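Aldo-keto reductase AKR2E4 (Bombyx mori, PDB 3WCZ) reduces 3-dehydroecdysone and, less actively, phenylglyoxal and isatin with NADPH rather than NADH, and may play a role in the regulation of molting. Local coordinates at residues A[186-191]-A[287-292]; A[245-250]-A[271-276]; A[93-98]-A[139-144]; A[134-139]-A[166-171]. One frame throughout, in Å; residues are numbered along the deposited sequence. Where two conformers were deposited one is given.

Contact 1. Residues A[186-191]-A[287-292]. With EDO (1,2-ethanediol), chain E; EDO (1,2-ethanediol), chain F.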
# COMPACT_ATOMS: atom_id res chain seq x y z
N THR A 186 -14.92 6.96 -0.57
CA THR A 186 -15.12 8.12 -1.45
C THR A 186 -14.28 8.08 -2.73
O THR A 186 -14.39 8.99 -3.58
CB THR A 186 -14.94 9.44 -0.68
OG1 THR A 186 -13.84 9.35 0.24
CG2 THR A 186 -16.17 9.74 0.12
N ASN A 187 -13.48 7.03 -2.89
CA ASN A 187 -12.64 6.85 -4.09
C ASN A 187 -12.51 5.35 -4.31
O ASN A 187 -11.49 4.73 -3.96
CB ASN A 187 -11.27 7.52 -3.92
CG ASN A 187 -10.51 7.64 -5.24
OD1 ASN A 187 -10.84 8.48 -6.06
ND2 ASN A 187 -9.48 6.82 -5.43
N THR A 188 -13.55 4.76 -4.86
CA THR A 188 -13.70 3.31 -4.82
C THR A 188 -12.99 2.57 -5.98
O THR A 188 -12.78 1.35 -5.91
CB THR A 188 -15.17 2.92 -4.81
OG1 THR A 188 -15.80 3.46 -5.97
CG2 THR A 188 -15.87 3.41 -3.57
N GLN A 189 -12.64 3.31 -7.03
CA GLN A 189 -11.90 2.79 -8.18
C GLN A 189 -12.43 1.45 -8.67
O GLN A 189 -11.65 0.51 -8.94
CB GLN A 189 -10.38 2.69 -7.91
CG GLN A 189 -9.79 4.00 -7.41
CD GLN A 189 -8.42 4.30 -7.95
OE1 GLN A 189 -8.19 4.25 -9.17
NE2 GLN A 189 -7.52 4.67 -7.09
N GLU A 190 -13.74 1.34 -8.86
CA GLU A 190 -14.30 0.05 -9.21
C GLU A 190 -13.83 -0.48 -10.57
O GLU A 190 -13.42 -1.63 -10.68
CB GLU A 190 -15.83 0.05 -9.05
CG GLU A 190 -16.21 0.18 -7.56
CD GLU A 190 -17.61 0.73 -7.31
OE1 GLU A 190 -18.55 0.11 -7.79
OE2 GLU A 190 -17.79 1.79 -6.65
N PRO A 191 -13.86 0.35 -11.62
CA PRO A 191 -13.40 -0.18 -12.90
C PRO A 191 -11.92 -0.55 -12.90
O PRO A 191 -11.57 -1.57 -13.47
CB PRO A 191 -13.73 0.96 -13.88
CG PRO A 191 -14.91 1.66 -13.23
CD PRO A 191 -14.60 1.61 -11.78
N GLN A 287 -21.60 3.12 -2.69
CA GLN A 287 -22.41 4.27 -3.04
C GLN A 287 -21.90 5.59 -2.49
O GLN A 287 -22.40 6.65 -2.89
CB GLN A 287 -23.87 4.02 -2.64
CG GLN A 287 -24.56 2.94 -3.47
CD GLN A 287 -24.49 3.24 -4.96
OE1 GLN A 287 -25.06 4.22 -5.44
NE2 GLN A 287 -23.76 2.40 -5.70
N PHE A 288 -20.95 5.56 -1.55
CA PHE A 288 -20.30 6.78 -1.09
C PHE A 288 -19.30 7.35 -2.14
O PHE A 288 -18.79 8.46 -1.96
CB PHE A 288 -19.54 6.51 0.20
CG PHE A 288 -20.41 6.34 1.41
CD1 PHE A 288 -21.22 7.38 1.85
CD2 PHE A 288 -20.38 5.15 2.13
CE1 PHE A 288 -22.01 7.23 3.00
CE2 PHE A 288 -21.17 4.99 3.28
CZ PHE A 288 -21.98 6.02 3.71
N ASN A 289 -19.02 6.61 -3.21
CA ASN A 289 -17.97 7.05 -4.11
C ASN A 289 -18.21 8.45 -4.66
O ASN A 289 -19.30 8.75 -5.15
CB ASN A 289 -17.85 6.10 -5.30
CG ASN A 289 -16.69 6.46 -6.18
OD1 ASN A 289 -15.62 6.78 -5.70
ND2 ASN A 289 -16.92 6.46 -7.49
N LYS A 290 -17.14 9.25 -4.66
CA LYS A 290 -17.13 10.58 -5.25
C LYS A 290 -15.95 10.74 -6.20
O LYS A 290 -15.73 11.83 -6.73
CB LYS A 290 -16.99 11.63 -4.15
CG LYS A 290 -18.14 11.72 -3.20
CD LYS A 290 -19.33 12.28 -3.90
CE LYS A 290 -20.43 12.63 -2.89
NZ LYS A 290 -21.61 13.23 -3.58
N ASN A 291 -15.16 9.68 -6.39
CA ASN A 291 -13.87 9.79 -7.11
C ASN A 291 -13.08 10.97 -6.57
O ASN A 291 -12.45 11.73 -7.33
CB ASN A 291 -14.09 9.92 -8.61
CG ASN A 291 -14.96 8.80 -9.16
OD1 ASN A 291 -14.68 7.62 -8.99
ND2 ASN A 291 -16.06 9.18 -9.79
N HIS A 292 -13.06 11.10 -5.26
CA HIS A 292 -12.38 12.20 -4.60
C HIS A 292 -11.19 11.61 -3.87
O HIS A 292 -11.36 10.88 -2.89
CB HIS A 292 -13.36 12.87 -3.63
CG HIS A 292 -12.81 14.08 -2.92
ND1 HIS A 292 -13.64 15.06 -2.41
CD2 HIS A 292 -11.55 14.47 -2.63
CE1 HIS A 292 -12.92 16.00 -1.84
NE2 HIS A 292 -11.65 15.67 -1.96
C1 EDO E . -16.93 5.82 -11.44
O1 EDO E . -17.81 6.71 -10.71
C2 EDO E . -17.47 4.39 -11.50
O2 EDO E . -17.55 3.82 -10.18
C1 EDO F . -5.12 5.07 -10.49
O1 EDO F . -6.17 5.78 -9.81
C2 EDO F . -3.90 5.95 -10.60
O2 EDO F . -3.54 6.48 -9.32
O HOH W 1 -11.37 9.39 -0.66
O HOH W 2 -12.69 6.13 -7.63
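N289 lays its carboxamide against T188: CG sits 3.1 Å from T188 OG1, and CB packs on T188 CG2. CG is anti to the backbone N (chi1 -175°), on the side of T188. N289 OD1 takes the backbone N-H of T188 at 3.0 Å and also that of N291, the two donors standing above opposite faces of the carbonyl plane. The bond from N291 makes an Asx turn in the loop that follows helix 279-286. On the other end of the amide, ND2 donates to N291 OD1, which holds the group against rotation. T186 O is gripped twice too: H292 N reaches it almost straight, 3.0 Å away at 177°, while K290 N comes from the other face of the carbonyl. T186 OG1 and H292 O share a water. T188 OG1 donates to E190 OE2, 2.7 Å away, on the anti lone pair of that carboxylate; E190 is the first residue of helix 190-198, after the N-cap Q189. Alongside, N187 lays CB on H292 O at 3.5 Å, and its ND2 bonds the carbonyl O of E182, the last residue of barrel strand 178-182.

Contact 2. Residues A[245-250]-A[271-276]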
# COMPACT_ATOMS: atom_id res chain seq x y z
N LEU A 245 -14.52 -0.51 7.58
CA LEU A 245 -13.90 0.06 6.39
C LEU A 245 -12.82 -0.83 5.81
O LEU A 245 -12.72 -0.97 4.59
CB LEU A 245 -13.30 1.42 6.73
CG LEU A 245 -14.33 2.51 7.10
CD1 LEU A 245 -13.65 3.75 7.61
CD2 LEU A 245 -15.22 2.87 5.90
N LEU A 246 -12.03 -1.45 6.69
CA LEU A 246 -10.98 -2.35 6.22
C LEU A 246 -11.59 -3.67 5.69
O LEU A 246 -11.13 -4.20 4.66
CB LEU A 246 -9.98 -2.60 7.33
CG LEU A 246 -9.24 -1.37 7.81
CD1 LEU A 246 -8.39 -1.69 9.01
CD2 LEU A 246 -8.37 -0.76 6.72
N ARG A 247 -12.61 -4.20 6.35
CA ARG A 247 -13.23 -5.44 5.90
C ARG A 247 -13.90 -5.22 4.54
O ARG A 247 -13.88 -6.12 3.68
CB ARG A 247 -14.24 -5.95 6.92
CG ARG A 247 -14.92 -7.28 6.50
CD ARG A 247 -13.99 -8.48 6.51
NE ARG A 247 -14.37 -9.41 5.45
CZ ARG A 247 -13.80 -10.60 5.25
NH1 ARG A 247 -12.88 -11.06 6.08
NH2 ARG A 247 -14.18 -11.35 4.22
N TYR A 248 -14.47 -4.05 4.32
CA TYR A 248 -15.05 -3.70 3.01
C TYR A 248 -14.00 -3.93 1.91
O TYR A 248 -14.28 -4.53 0.86
CB TYR A 248 -15.53 -2.24 3.05
CG TYR A 248 -15.63 -1.53 1.72
CD1 TYR A 248 -16.65 -1.80 0.82
CD2 TYR A 248 -14.69 -0.58 1.35
CE1 TYR A 248 -16.72 -1.17 -0.41
CE2 TYR A 248 -14.75 0.05 0.14
CZ TYR A 248 -15.75 -0.25 -0.74
OH TYR A 248 -15.82 0.39 -1.95
N LEU A 249 -12.78 -3.46 2.15
CA LEU A 249 -11.74 -3.63 1.16
C LEU A 249 -11.36 -5.10 0.97
O LEU A 249 -11.20 -5.58 -0.17
CB LEU A 249 -10.52 -2.78 1.54
CG LEU A 249 -10.81 -1.27 1.59
CD1 LEU A 249 -9.70 -0.51 2.26
CD2 LEU A 249 -11.10 -0.72 0.21
N ILE A 250 -11.23 -5.83 2.08
CA ILE A 250 -10.98 -7.27 2.04
C ILE A 250 -12.06 -7.97 1.19
O ILE A 250 -11.76 -8.87 0.39
CB ILE A 250 -10.93 -7.88 3.47
CG1 ILE A 250 -9.75 -7.34 4.30
CG2 ILE A 250 -10.91 -9.40 3.41
CD1 ILE A 250 -8.42 -7.85 3.85
N ASP A 271 -7.79 -7.37 12.88
CA ASP A 271 -8.81 -8.29 13.40
C ASP A 271 -10.06 -8.27 12.50
O ASP A 271 -11.12 -7.81 12.91
CB ASP A 271 -9.14 -7.93 14.86
CG ASP A 271 -9.97 -8.98 15.57
OD1 ASP A 271 -10.17 -10.08 15.02
OD2 ASP A 271 -10.42 -8.67 16.70
N LEU A 272 -9.91 -8.80 11.30
CA LEU A 272 -10.91 -8.66 10.23
C LEU A 272 -11.44 -9.98 9.72
O LEU A 272 -12.15 -9.98 8.72
CB LEU A 272 -10.25 -7.90 9.04
CG LEU A 272 -9.51 -6.61 9.34
CD1 LEU A 272 -8.89 -6.08 8.04
CD2 LEU A 272 -10.40 -5.56 9.94
N PHE A 273 -11.09 -11.08 10.37
CA PHE A 273 -11.29 -12.41 9.77
C PHE A 273 -12.26 -13.29 10.53
O PHE A 273 -12.35 -14.48 10.25
CB PHE A 273 -9.92 -13.05 9.50
CG PHE A 273 -9.07 -12.15 8.67
CD1 PHE A 273 -9.35 -11.99 7.32
CD2 PHE A 273 -8.08 -11.36 9.24
CE1 PHE A 273 -8.66 -11.10 6.57
CE2 PHE A 273 -7.37 -10.45 8.46
CZ PHE A 273 -7.66 -10.34 7.13
N ASP A 274 -13.05 -12.67 11.40
CA ASP A 274 -14.11 -13.36 12.10
C ASP A 274 -15.50 -12.82 11.69
O ASP A 274 -16.50 -13.14 12.33
CB ASP A 274 -13.88 -13.27 13.62
CG ASP A 274 -13.91 -11.86 14.16
OD1 ASP A 274 -13.80 -10.90 13.37
OD2 ASP A 274 -14.01 -11.69 15.41
N PHE A 275 -15.56 -12.06 10.60
CA PHE A 275 -16.81 -11.57 10.04
C PHE A 275 -16.59 -11.21 8.60
O PHE A 275 -15.45 -11.14 8.15
CB PHE A 275 -17.36 -10.36 10.82
CG PHE A 275 -16.72 -9.03 10.49
CD1 PHE A 275 -15.40 -8.76 10.84
CD2 PHE A 275 -17.45 -8.05 9.85
CE1 PHE A 275 -14.84 -7.51 10.55
CE2 PHE A 275 -16.91 -6.82 9.60
CZ PHE A 275 -15.60 -6.56 9.94
N GLN A 276 -17.66 -10.93 7.90
CA GLN A 276 -17.59 -10.42 6.55
C GLN A 276 -18.82 -9.62 6.23
O GLN A 276 -19.87 -9.77 6.88
CB GLN A 276 -17.48 -11.55 5.51
CG GLN A 276 -18.79 -12.33 5.35
CD GLN A 276 -18.57 -13.71 4.80
OE1 GLN A 276 -18.36 -14.66 5.56
NE2 GLN A 276 -18.58 -13.83 3.48
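R247, which buries more surface here than any other residue, lies with its aliphatic part on the ring of F275. Its CG stands over the ring face, 3.9 Å from the centroid, a CH-pi contact offset toward the rim, and its CB comes within 3.4 Å of F275 CZ. CG is anti to the backbone N (chi1 -179°), which sets it over the F275 ring; bends at chi2 and chi3 follow. R247 NH1 donates to L272 O at 2.9 Å and 162°, with the acceptor close to the guanidinium plane. One face of the group is covered by I250 CG2 from the next turn of its own helix, and F275 O lies over the opposite face, offset toward the rim. Q276 CB lies over the same face as F275 O, near NH2. NH2 also forms a salt bridge with D251, so both terminal nitrogens are engaged and the plane is likely to be held firmly.

L272 supplies the apolar half. Its CD1 meets L246 CB at 3.7 Å and I250 CG1 at 4.0 Å, bridging successive turns of the helix. I250 CD1 also approaches F273 CZ, the two side chains crossing at about a right angle.

The 271-276 loop, which runs from helix 263-270 to helix 279-286, is thereby fixed to the side of helix 241-251 that bears L246, R247 and I250. L246, L249 and I250 also rest on P256 of strand 255-256, the eighth strand of the barrel, and Y248 packs against V282 and I285 of helix 279-286.

Contact 3. Residues A[93-98]-A[139-144]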
# COMPACT_ATOMS: atom_id res chain seq x y z
N HIS A 93 14.00 6.53 -12.24
CA HIS A 93 13.31 5.75 -13.25
C HIS A 93 14.16 5.24 -14.41
O HIS A 93 13.71 4.39 -15.18
CB HIS A 93 12.09 6.52 -13.77
CG HIS A 93 10.88 6.37 -12.90
ND1 HIS A 93 9.61 6.37 -13.43
CD2 HIS A 93 10.74 6.19 -11.57
CE1 HIS A 93 8.73 6.21 -12.45
NE2 HIS A 93 9.39 6.11 -11.31
N ALA A 94 15.37 5.76 -14.60
CA ALA A 94 16.18 5.20 -15.68
C ALA A 94 16.50 3.75 -15.36
O ALA A 94 16.67 3.40 -14.21
CB ALA A 94 17.44 6.02 -15.87
N ARG A 95 16.62 2.91 -16.39
CA ARG A 95 16.81 1.49 -16.15
C ARG A 95 17.92 1.22 -15.14
O ARG A 95 17.75 0.45 -14.20
CB ARG A 95 17.07 0.75 -17.47
CG ARG A 95 17.40 -0.74 -17.31
CD ARG A 95 18.90 -1.04 -17.34
NE ARG A 95 19.56 -0.43 -18.50
CZ ARG A 95 19.60 -0.97 -19.71
NH1 ARG A 95 19.02 -2.15 -19.95
NH2 ARG A 95 20.22 -0.33 -20.69
N ASP A 96 19.07 1.85 -15.36
CA ASP A 96 20.27 1.60 -14.56
C ASP A 96 20.21 2.13 -13.14
O ASP A 96 21.06 1.80 -12.35
CB ASP A 96 21.48 2.21 -15.26
CG ASP A 96 21.68 1.66 -16.64
OD1 ASP A 96 20.80 1.89 -17.49
OD2 ASP A 96 22.74 1.02 -16.87
N GLN A 97 19.18 2.91 -12.82
CA GLN A 97 19.03 3.46 -11.47
C GLN A 97 18.24 2.53 -10.55
O GLN A 97 18.29 2.68 -9.34
CB GLN A 97 18.31 4.80 -11.52
CG GLN A 97 19.10 5.88 -12.18
CD GLN A 97 18.28 7.16 -12.20
OE1 GLN A 97 17.27 7.26 -12.92
NE2 GLN A 97 18.68 8.14 -11.38
N VAL A 98 17.50 1.59 -11.12
CA VAL A 98 16.54 0.81 -10.34
C VAL A 98 17.25 -0.09 -9.33
O VAL A 98 16.93 -0.07 -8.12
CB VAL A 98 15.58 0.03 -11.26
CG1 VAL A 98 14.61 -0.85 -10.47
CG2 VAL A 98 14.80 0.99 -12.16
N THR A 139 11.72 1.66 -16.88
CA THR A 139 11.86 1.47 -15.45
C THR A 139 11.54 0.01 -15.12
O THR A 139 12.19 -0.63 -14.29
CB THR A 139 10.89 2.42 -14.73
OG1 THR A 139 11.02 3.74 -15.27
CG2 THR A 139 11.14 2.45 -13.23
N TRP A 140 10.50 -0.51 -15.78
CA TRP A 140 10.06 -1.88 -15.53
C TRP A 140 11.14 -2.87 -15.92
O TRP A 140 11.28 -3.93 -15.27
CB TRP A 140 8.74 -2.16 -16.26
CG TRP A 140 8.12 -3.46 -15.87
CD1 TRP A 140 7.99 -4.57 -16.65
CD2 TRP A 140 7.58 -3.81 -14.60
NE1 TRP A 140 7.40 -5.58 -15.94
CE2 TRP A 140 7.11 -5.13 -14.68
CE3 TRP A 140 7.44 -3.11 -13.39
CZ2 TRP A 140 6.52 -5.78 -13.60
CZ3 TRP A 140 6.87 -3.76 -12.33
CH2 TRP A 140 6.41 -5.07 -12.44
N GLN A 141 11.93 -2.58 -16.95
CA GLN A 141 13.03 -3.46 -17.23
C GLN A 141 14.05 -3.50 -16.09
O GLN A 141 14.57 -4.56 -15.76
CB GLN A 141 13.68 -3.07 -18.51
CG GLN A 141 14.70 -4.03 -18.80
CD GLN A 141 15.29 -3.79 -20.10
OE1 GLN A 141 14.74 -3.04 -20.92
NE2 GLN A 141 16.41 -4.42 -20.34
N GLY A 142 14.29 -2.36 -15.44
CA GLY A 142 15.13 -2.34 -14.26
C GLY A 142 14.51 -3.17 -13.14
O GLY A 142 15.22 -3.81 -12.38
N MET A 143 13.18 -3.11 -13.00
CA MET A 143 12.46 -3.92 -12.02
C MET A 143 12.65 -5.41 -12.32
O MET A 143 12.89 -6.19 -11.39
CB MET A 143 10.97 -3.58 -11.97
CG MET A 143 10.68 -2.12 -11.60
SD MET A 143 11.13 -1.61 -9.92
CE MET A 143 9.76 -2.36 -9.02
N GLN A 144 12.54 -5.79 -13.59
CA GLN A 144 12.74 -7.18 -14.01
C GLN A 144 14.15 -7.62 -13.66
O GLN A 144 14.36 -8.73 -13.19
CB GLN A 144 12.43 -7.35 -15.51
CG GLN A 144 10.94 -7.22 -15.80
CD GLN A 144 10.56 -7.19 -17.25
OE1 GLN A 144 9.43 -7.61 -17.61
NE2 GLN A 144 11.47 -6.76 -18.11
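T139 OG1 donates to H93 O at 2.8 Å, meeting the carbonyl in its plane and on a lone pair. The first torsion of T139 (chi1 -48°) puts OG1 at H93 O and leaves CG2, anti to the backbone N, for the ring. T139 CG2 goes over one face of the H93 imidazole, 4.1 Å from the ring centroid and displaced toward the rim, a CH-pi contact. An alanine in place of T139 would probably leave H93 O without its hydroxyl partner and uncover that part of the ring face. One turn along, G142 lets the two backbones come close: its CA lies 4.6 Å from that of R95, and a beta carbon there would run into V98 CG2 and R95 O. V98 packs against the bare backbone of G142. Its CG1 touches G142 C at 3.5 Å and M143 SD at 3.6 Å, while CG2 lies against T139 O. H93, V98 and T139 all rest on L88 of strand 83-88, and M143 on Y117 and I155. Neighbouring helices 95-109 and 136-148 thus pack together outside their strands, as in the alpha/beta (TIM) barrel of aldo-keto reductases.

Contact 4. Residues A[134-139]-A[166-171]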
# COMPACT_ATOMS: atom_id res chain seq x y z
N ILE A 134 11.07 9.71 -19.10
CA ILE A 134 11.44 8.30 -19.15
C ILE A 134 10.18 7.42 -19.18
O ILE A 134 9.29 7.56 -18.35
CB ILE A 134 12.32 7.92 -17.94
CG1 ILE A 134 13.57 8.80 -17.89
CG2 ILE A 134 12.72 6.44 -18.00
CD1 ILE A 134 14.40 8.62 -16.63
N ASP A 135 10.10 6.53 -20.15
CA ASP A 135 9.00 5.58 -20.24
C ASP A 135 9.08 4.61 -19.07
O ASP A 135 10.13 4.07 -18.74
CB ASP A 135 9.16 4.83 -21.56
CG ASP A 135 7.95 4.03 -21.97
OD1 ASP A 135 7.04 3.76 -21.15
OD2 ASP A 135 7.91 3.64 -23.16
N TYR A 136 7.93 4.41 -18.41
CA TYR A 136 7.88 3.46 -17.29
C TYR A 136 8.16 2.04 -17.78
O TYR A 136 8.50 1.18 -16.98
CB TYR A 136 6.52 3.54 -16.54
CG TYR A 136 5.33 3.35 -17.43
CD1 TYR A 136 4.97 2.09 -17.88
CD2 TYR A 136 4.57 4.42 -17.86
CE1 TYR A 136 3.92 1.91 -18.73
CE2 TYR A 136 3.51 4.26 -18.74
CZ TYR A 136 3.18 2.99 -19.17
OH TYR A 136 2.15 2.83 -20.05
N LEU A 137 8.08 1.79 -19.09
CA LEU A 137 8.50 0.48 -19.59
C LEU A 137 9.99 0.26 -19.39
O LEU A 137 10.45 -0.86 -19.16
CB LEU A 137 8.16 0.29 -21.07
CG LEU A 137 6.70 0.25 -21.46
CD1 LEU A 137 6.65 0.06 -22.95
CD2 LEU A 137 5.96 -0.86 -20.74
N GLU A 138 10.77 1.32 -19.50
CA GLU A 138 12.19 1.23 -19.22
C GLU A 138 12.45 0.95 -17.73
O GLU A 138 13.27 0.11 -17.36
CB GLU A 138 12.91 2.50 -19.65
CG GLU A 138 14.33 2.44 -19.22
CD GLU A 138 15.18 3.59 -19.72
OE1 GLU A 138 14.94 4.01 -20.88
OE2 GLU A 138 16.08 4.04 -18.97
N THR A 139 11.72 1.66 -16.88
CA THR A 139 11.86 1.47 -15.45
C THR A 139 11.54 0.01 -15.12
O THR A 139 12.19 -0.63 -14.29
CB THR A 139 10.89 2.42 -14.73
OG1 THR A 139 11.02 3.74 -15.27
CG2 THR A 139 11.14 2.45 -13.23
N THR A 166 -2.59 -1.85 -18.95
CA THR A 166 -2.69 -2.60 -20.21
C THR A 166 -1.38 -2.50 -21.01
O THR A 166 -0.88 -3.52 -21.54
CB THR A 166 -3.89 -2.08 -21.02
OG1 THR A 166 -5.08 -2.39 -20.31
CG2 THR A 166 -3.96 -2.69 -22.42
N ARG A 167 -0.82 -1.30 -21.12
CA ARG A 167 0.39 -1.12 -21.91
C ARG A 167 1.54 -1.86 -21.28
O ARG A 167 2.36 -2.48 -21.97
CB ARG A 167 0.71 0.37 -22.03
CG ARG A 167 1.94 0.68 -22.86
CD ARG A 167 1.96 2.14 -23.31
NE ARG A 167 3.16 2.45 -24.08
CZ ARG A 167 4.33 2.78 -23.55
NH1 ARG A 167 4.50 2.87 -22.23
NH2 ARG A 167 5.37 3.02 -24.34
N LEU A 168 1.64 -1.80 -19.97
CA LEU A 168 2.69 -2.49 -19.26
C LEU A 168 2.58 -3.98 -19.47
O LEU A 168 3.59 -4.62 -19.81
CB LEU A 168 2.67 -2.09 -17.77
CG LEU A 168 3.74 -2.73 -16.90
CD1 LEU A 168 5.12 -2.38 -17.44
CD2 LEU A 168 3.62 -2.29 -15.45
N VAL A 169 1.38 -4.55 -19.36
CA VAL A 169 1.15 -5.97 -19.56
C VAL A 169 1.49 -6.40 -20.99
O VAL A 169 2.10 -7.45 -21.20
CB VAL A 169 -0.31 -6.36 -19.21
CG1 VAL A 169 -0.59 -7.78 -19.65
CG2 VAL A 169 -0.54 -6.19 -17.70
N SER A 170 1.10 -5.61 -21.97
CA SER A 170 1.32 -5.97 -23.37
C SER A 170 2.77 -5.85 -23.81
O SER A 170 3.14 -6.43 -24.83
CB SER A 170 0.47 -5.09 -24.27
OG SER A 170 -0.90 -5.40 -24.09
N ASN A 171 3.60 -5.14 -23.05
CA ASN A 171 4.93 -4.80 -23.50
C ASN A 171 6.01 -5.21 -22.56
O ASN A 171 7.14 -4.75 -22.71
CB ASN A 171 5.04 -3.31 -23.81
CG ASN A 171 4.21 -2.92 -25.00
OD1 ASN A 171 4.64 -3.13 -26.15
ND2 ASN A 171 3.05 -2.34 -24.77
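Where helix 136-148 begins, its N-cap residue D135 joins it to helix 162-170, the next helix round the barrel. The carboxylate of D135 and the guanidinium of R167 meet tip to tip and nearly coplanar, their planes 19° apart. R167 NH1 donates to D135 OD1 and R167 NH2 to D135 OD2, both at 2.9 Å and nearly straight, an end-on, two-pronged salt bridge approached from the syn side of each oxygen. D135 OD1 takes a second bond, from L137 N at 3.0 Å and from above the carboxylate plane; this is the capping bond, so one oxygen serves the helix start and the arginine together. An alanine at D135 would probably leave L137 N without its cap and the guanidinium of R167 without its carboxylate, freer to turn.

Y136 and L137 frame the arginine. R167 CG is anti to the backbone N (chi1 -178°), and the chain continues extended to NE, passing Y136 OH at 3.3 Å from CD. R167 NH1 adds a weak bond to Y136 OH, 3.2 Å long, with the tyrosine ring almost perpendicular to the guanidinium. L137 CD1 covers one guanidinium face and also touches N171 CB. L137 CD2 packs on L168 CD1 at 3.7 Å. N171 ND2 donates to R167 O.

The Y136 ring also meets F160 edge-to-face. Here an N-cap aspartate also ties its helix to the next one, so that consecutive outer helices of the TIM barrel are joined, with strand 152-158 lying between them in sequence.

In the fold
From the N terminus, the 93-98 segment at the start of helix 95-109 closes first, by contact 3, onto helix 136-148. Before that loop ends, contact 4 opens at 134-139, so the two cross along the chain; they share T139, and E138 OE2 probably bonds R95 N. Together they join three successive outer helices, 95-109, 136-148 and 162-170. Contact 1 follows in series and closes a long loop from the turn between strand 178-182 and helix 190-198 to the chain beyond helix 279-286. Contact 2 falls within that loop, setting helix 241-251 against 271-276, and T188 CG2 touches Y248 OH between them. Contacts 2 and 3 lie on opposite sides of the chain's centre, their centres about 36 Å apart.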